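Local coordinates for protein polymerase cofactor VP35 (Reston ebolavirus, PDB 3L2A) that binds RNA through its interferon inhibitory domain, helps the virus evade the host interferon response and probably serves the viral polymerase as a cofactor, at residues F76-I86 with P107-K118. Sequence-based numbering, arbitrary orientation.
Sequences FQDVPPPIIHI and PKIDRGWVCLFK
Ile109 and Lys108 share nearly the same first torsion but part beyond it: Ile109 runs on extended, whereas Lys108 folds back at chi2 and chi3. Ile109 sets CG1 opposite its carbonyl carbon (chi1 -60°), so that CG1 lies against the ring nitrogen of Pro81 and CD1 touches Val79 O at 3.6 Å, while CG2 meets Phe76 CD1. Lys108 starts away from the other segment, and its fold brings NZ to a bridging water. That water is gripped by four bonds: it donates to Phe76 O and, at 2.6 Å, to Val79 O, and accepts from Lys108 NZ and Ile109 N. It thus ties the end of helix 75-78 to the start of the 3-10 turn 109-111.

The ring of Pro81 is the next wedge. Its CD sits 3.1 Å from Pro107 O, and its CG packs on CB of Pro107, CG1 of Ile109 and CB of Trp113. Trp113 O and Val114 O, buried here, find no polar partner in the model.

Beyond the prolines the contact becomes a parallel beta ladder, in which Ile84 bonds through both its N and its O, as expected of a parallel pair. Its N gives to Leu116 O (2.7 Å, nearly straight at 174°), and its O accepts from Lys118 N. Pro82 O accepts from Leu116 N before it, and Ile86 N gives to Lys118 O after it. Ile84 CD1 reaches Cys115 SG at 3.8 Å, and that sulfur lies over one face of the Phe117 ring. Ile83 CG2 rests on Lys118 CB across the opposite face of the sheet.

Strand 83-85 thus forms one margin of the mixed sheet, with 113-118 between it and antiparallel strand 124-128. Helix 27-41 covers Pro82, Ile84 and Ile109, and with helix 62-72 it also packs on Phe76, joining the sheet to the helices.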
loop_
_atom_site.group_PDB
_atom_site.type_symbol
_atom_site.label_atom_id
_atom_site.label_comp_id
_atom_site.label_asym_id
_atom_site.label_seq_id
_atom_site.Cartn_x
_atom_site.Cartn_y
_atom_site.Cartn_z
ATOM N N PHE A 76 2.746 -9.839 -3.571
ATOM C CA PHE A 76 2.423 -9.288 -2.252
ATOM C C PHE A 76 2.410 -10.329 -1.163
ATOM O O PHE A 76 2.328 -9.999 0.009
ATOM C CB PHE A 76 1.143 -8.436 -2.302
ATOM C CG PHE A 76 1.295 -7.255 -3.186
ATOM C CD1 PHE A 76 2.123 -6.203 -2.804
ATOM C CD2 PHE A 76 0.657 -7.206 -4.434
ATOM C CE1 PHE A 76 2.302 -5.099 -3.625
ATOM C CE2 PHE A 76 0.841 -6.105 -5.263
ATOM C CZ PHE A 76 1.651 -5.063 -4.867
ATOM N N GLN A 77 2.557 -11.583 -1.575
ATOM C CA GLN A 77 2.852 -12.675 -0.665
ATOM C C GLN A 77 4.362 -12.957 -0.627
ATOM O O GLN A 77 4.870 -13.454 0.373
ATOM C CB GLN A 77 2.054 -13.922 -1.069
ATOM C CG GLN A 77 0.595 -13.821 -0.667
ATOM C CD GLN A 77 -0.310 -14.622 -1.565
ATOM O OE1 GLN A 77 -0.332 -14.417 -2.786
ATOM N NE2 GLN A 77 -1.074 -15.539 -0.973
ATOM N N ASP A 78 5.059 -12.620 -1.718
ATOM C CA ASP A 78 6.486 -12.911 -1.910
ATOM C C ASP A 78 7.365 -11.890 -1.155
ATOM O O ASP A 78 8.522 -12.172 -0.852
ATOM C CB ASP A 78 6.899 -12.841 -3.408
ATOM C CG ASP A 78 6.189 -13.881 -4.342
ATOM O OD1 ASP A 78 5.633 -14.908 -3.874
ATOM O OD2 ASP A 78 6.234 -13.655 -5.593
ATOM N N VAL A 79 6.842 -10.686 -0.919
ATOM C CA VAL A 79 7.657 -9.554 -0.442
ATOM C C VAL A 79 7.074 -9.036 0.878
ATOM O O VAL A 79 5.853 -8.946 1.001
ATOM C CB VAL A 79 7.652 -8.412 -1.511
ATOM C CG1 VAL A 79 8.246 -7.134 -0.987
ATOM C CG2 VAL A 79 8.400 -8.842 -2.770
ATOM N N PRO A 80 7.932 -8.676 1.855
ATOM C CA PRO A 80 7.384 -8.137 3.112
ATOM C C PRO A 80 6.901 -6.684 3.035
ATOM O O PRO A 80 7.316 -5.948 2.152
ATOM C CB PRO A 80 8.583 -8.215 4.056
ATOM C CG PRO A 80 9.776 -8.049 3.155
ATOM C CD PRO A 80 9.413 -8.774 1.895
ATOM N N PRO A 81 6.104 -6.245 4.024
ATOM C CA PRO A 81 5.804 -4.826 4.100
ATOM C C PRO A 81 7.135 -4.081 4.272
ATOM O O PRO A 81 7.980 -4.535 5.055
ATOM C CB PRO A 81 4.949 -4.699 5.367
ATOM C CG PRO A 81 4.478 -6.075 5.699
ATOM C CD PRO A 81 5.493 -7.019 5.117
ATOM N N PRO A 82 7.339 -2.975 3.537
ATOM C CA PRO A 82 8.615 -2.258 3.625
ATOM C C PRO A 82 8.797 -1.592 4.978
ATOM O O PRO A 82 7.816 -1.150 5.578
ATOM C CB PRO A 82 8.493 -1.186 2.538
ATOM C CG PRO A 82 7.008 -1.007 2.347
ATOM C CD PRO A 82 6.407 -2.348 2.573
ATOM N N ILE A 83 10.046 -1.545 5.452
ATOM C CA ILE A 83 10.384 -0.794 6.656
ATOM C C ILE A 83 10.630 0.655 6.248
ATOM O O ILE A 83 11.407 0.927 5.315
ATOM C CB ILE A 83 11.638 -1.380 7.347
ATOM C CG1 ILE A 83 11.377 -2.831 7.773
ATOM C CG2 ILE A 83 12.046 -0.515 8.547
ATOM C CD1 ILE A 83 12.630 -3.616 8.218
ATOM N N ILE A 84 9.965 1.581 6.923
ATOM C CA ILE A 84 10.165 2.999 6.703
ATOM C C ILE A 84 10.711 3.607 8.010
ATOM O O ILE A 84 10.038 3.583 9.034
ATOM C CB ILE A 84 8.839 3.674 6.263
ATOM C CG1 ILE A 84 8.309 3.010 4.980
ATOM C CG2 ILE A 84 9.019 5.169 6.072
ATOM C CD1 ILE A 84 6.930 3.461 4.553
ATOM N N HIS A 85 11.941 4.115 7.976
ATOM C CA HIS A 85 12.563 4.681 9.174
ATOM C C HIS A 85 12.061 6.088 9.449
ATOM O O HIS A 85 12.098 6.948 8.562
ATOM C CB HIS A 85 14.081 4.698 9.037
ATOM C CG HIS A 85 14.695 3.338 9.030
ATOM N ND1 HIS A 85 14.731 2.543 7.905
ATOM C CD2 HIS A 85 15.295 2.629 10.014
ATOM C CE1 HIS A 85 15.329 1.401 8.196
ATOM N NE2 HIS A 85 15.681 1.429 9.470
ATOM N N ILE A 86 11.596 6.322 10.677
ATOM C CA ILE A 86 11.062 7.634 11.059
ATOM C C ILE A 86 11.603 8.093 12.406
ATOM O O ILE A 86 11.927 7.271 13.285
ATOM C CB ILE A 86 9.505 7.690 11.078
ATOM C CG1 ILE A 86 8.939 6.658 12.055
ATOM C CG2 ILE A 86 8.903 7.571 9.649
ATOM C CD1 ILE A 86 7.505 6.903 12.418
ATOM N N PRO A 107 4.804 -10.032 9.476
ATOM C CA PRO A 107 3.637 -9.330 8.947
ATOM C C PRO A 107 3.551 -9.485 7.430
ATOM O O PRO A 107 4.575 -9.460 6.730
ATOM C CB PRO A 107 3.902 -7.870 9.331
ATOM C CG PRO A 107 5.357 -7.768 9.399
ATOM C CD PRO A 107 5.830 -9.086 9.953
ATOM N N LYS A 108 2.336 -9.691 6.944
ATOM C CA LYS A 108 2.116 -9.951 5.533
ATOM C C LYS A 108 1.283 -8.845 4.927
ATOM O O LYS A 108 0.258 -8.470 5.481
ATOM C CB LYS A 108 1.438 -11.315 5.347
ATOM C CG LYS A 108 2.296 -12.527 5.784
ATOM C CD LYS A 108 3.434 -12.815 4.789
ATOM C CE LYS A 108 4.732 -12.053 5.121
ATOM N NZ LYS A 108 5.578 -11.777 3.910
ATOM N N ILE A 109 1.720 -8.324 3.787
ATOM C CA ILE A 109 0.928 -7.301 3.092
ATOM C C ILE A 109 -0.515 -7.770 2.830
ATOM O O ILE A 109 -1.437 -6.982 2.988
ATOM C CB ILE A 109 1.620 -6.837 1.799
ATOM C CG1 ILE A 109 2.993 -6.228 2.135
ATOM C CG2 ILE A 109 0.745 -5.831 1.036
ATOM C CD1 ILE A 109 3.852 -5.949 0.928
ATOM N N ASP A 110 -0.710 -9.038 2.440
ATOM C CA ASP A 110 -2.065 -9.527 2.102
ATOM C C ASP A 110 -2.994 -9.685 3.313
ATOM O O ASP A 110 -4.209 -9.874 3.158
ATOM C CB ASP A 110 -2.033 -10.779 1.199
ATOM C CG ASP A 110 -1.784 -12.073 1.961
ATOM O OD1 ASP A 110 -1.983 -13.155 1.352
ATOM O OD2 ASP A 110 -1.375 -12.030 3.136
ATOM N N ARG A 111 -2.428 -9.572 4.512
ATOM C CA ARG A 111 -3.224 -9.543 5.738
ATOM C C ARG A 111 -3.492 -8.116 6.239
ATOM O O ARG A 111 -4.089 -7.927 7.291
ATOM C CB ARG A 111 -2.576 -10.385 6.827
ATOM C CG ARG A 111 -2.486 -11.848 6.463
ATOM C CD ARG A 111 -1.986 -12.658 7.637
ATOM N NE ARG A 111 -1.950 -14.084 7.335
ATOM C CZ ARG A 111 -1.726 -15.032 8.240
ATOM N NH1 ARG A 111 -1.522 -14.705 9.512
ATOM N NH2 ARG A 111 -1.710 -16.309 7.878
ATOM N N GLY A 112 -3.076 -7.111 5.467
ATOM C CA GLY A 112 -3.430 -5.724 5.779
ATOM C C GLY A 112 -2.266 -4.874 6.285
ATOM O O GLY A 112 -2.437 -3.696 6.542
ATOM N N TRP A 113 -1.078 -5.461 6.402
ATOM C CA TRP A 113 0.088 -4.730 6.907
ATOM C C TRP A 113 0.714 -3.962 5.767
ATOM O O TRP A 113 1.319 -4.540 4.842
ATOM C CB TRP A 113 1.097 -5.696 7.524
ATOM C CG TRP A 113 0.538 -6.391 8.733
ATOM C CD1 TRP A 113 -0.024 -7.643 8.785
ATOM C CD2 TRP A 113 0.470 -5.862 10.056
ATOM N NE1 TRP A 113 -0.420 -7.927 10.073
ATOM C CE2 TRP A 113 -0.139 -6.849 10.872
ATOM C CE3 TRP A 113 0.868 -4.646 10.641
ATOM C CZ2 TRP A 113 -0.377 -6.652 12.250
ATOM C CZ3 TRP A 113 0.642 -4.455 12.022
ATOM C CH2 TRP A 113 0.026 -5.454 12.799
ATOM N N VAL A 114 0.541 -2.656 5.796
ATOM C CA VAL A 114 0.982 -1.811 4.707
ATOM C C VAL A 114 2.498 -1.573 4.710
ATOM O O VAL A 114 3.172 -1.682 3.680
ATOM C CB VAL A 114 0.199 -0.464 4.719
ATOM C CG1 VAL A 114 0.659 0.464 3.571
ATOM C CG2 VAL A 114 -1.306 -0.735 4.621
ATOM N N CYS A 115 3.027 -1.198 5.866
ATOM C CA CYS A 115 4.432 -0.909 5.987
ATOM C C CYS A 115 4.739 -0.952 7.465
ATOM O O CYS A 115 3.825 -1.061 8.289
ATOM C CB CYS A 115 4.760 0.460 5.381
ATOM S SG CYS A 115 3.937 1.877 6.203
ATOM N N LEU A 116 6.021 -0.890 7.782
ATOM C CA LEU A 116 6.468 -0.902 9.173
ATOM C C LEU A 116 7.259 0.359 9.401
ATOM O O LEU A 116 8.197 0.639 8.673
ATOM C CB LEU A 116 7.360 -2.107 9.412
ATOM C CG LEU A 116 6.819 -3.460 8.963
ATOM C CD1 LEU A 116 7.842 -4.531 9.237
ATOM C CD2 LEU A 116 5.525 -3.792 9.677
ATOM N N PHE A 117 6.850 1.140 10.397
ATOM C CA PHE A 117 7.552 2.364 10.719
ATOM C C PHE A 117 8.504 2.018 11.837
ATOM O O PHE A 117 8.063 1.689 12.937
ATOM C CB PHE A 117 6.582 3.440 11.196
ATOM C CG PHE A 117 5.673 3.963 10.120
ATOM C CD1 PHE A 117 4.316 3.682 10.151
ATOM C CD2 PHE A 117 6.185 4.749 9.080
ATOM C CE1 PHE A 117 3.454 4.181 9.184
ATOM C CE2 PHE A 117 5.332 5.260 8.087
ATOM C CZ PHE A 117 3.960 4.971 8.143
ATOM N N LYS A 118 9.799 2.075 11.564
ATOM C CA LYS A 118 10.776 1.796 12.605
ATOM C C LYS A 118 11.244 3.084 13.258
ATOM O O LYS A 118 11.829 3.956 12.602
ATOM C CB LYS A 118 11.980 1.019 12.060
ATOM C CG LYS A 118 13.069 0.808 13.091
ATOM C CD LYS A 118 13.829 -0.468 12.842
ATOM C CE LYS A 118 14.751 -0.795 14.012
ATOM N NZ LYS A 118 15.467 -2.063 13.715
HETATM O O HOH W 1 3.892 -9.819 2.534
#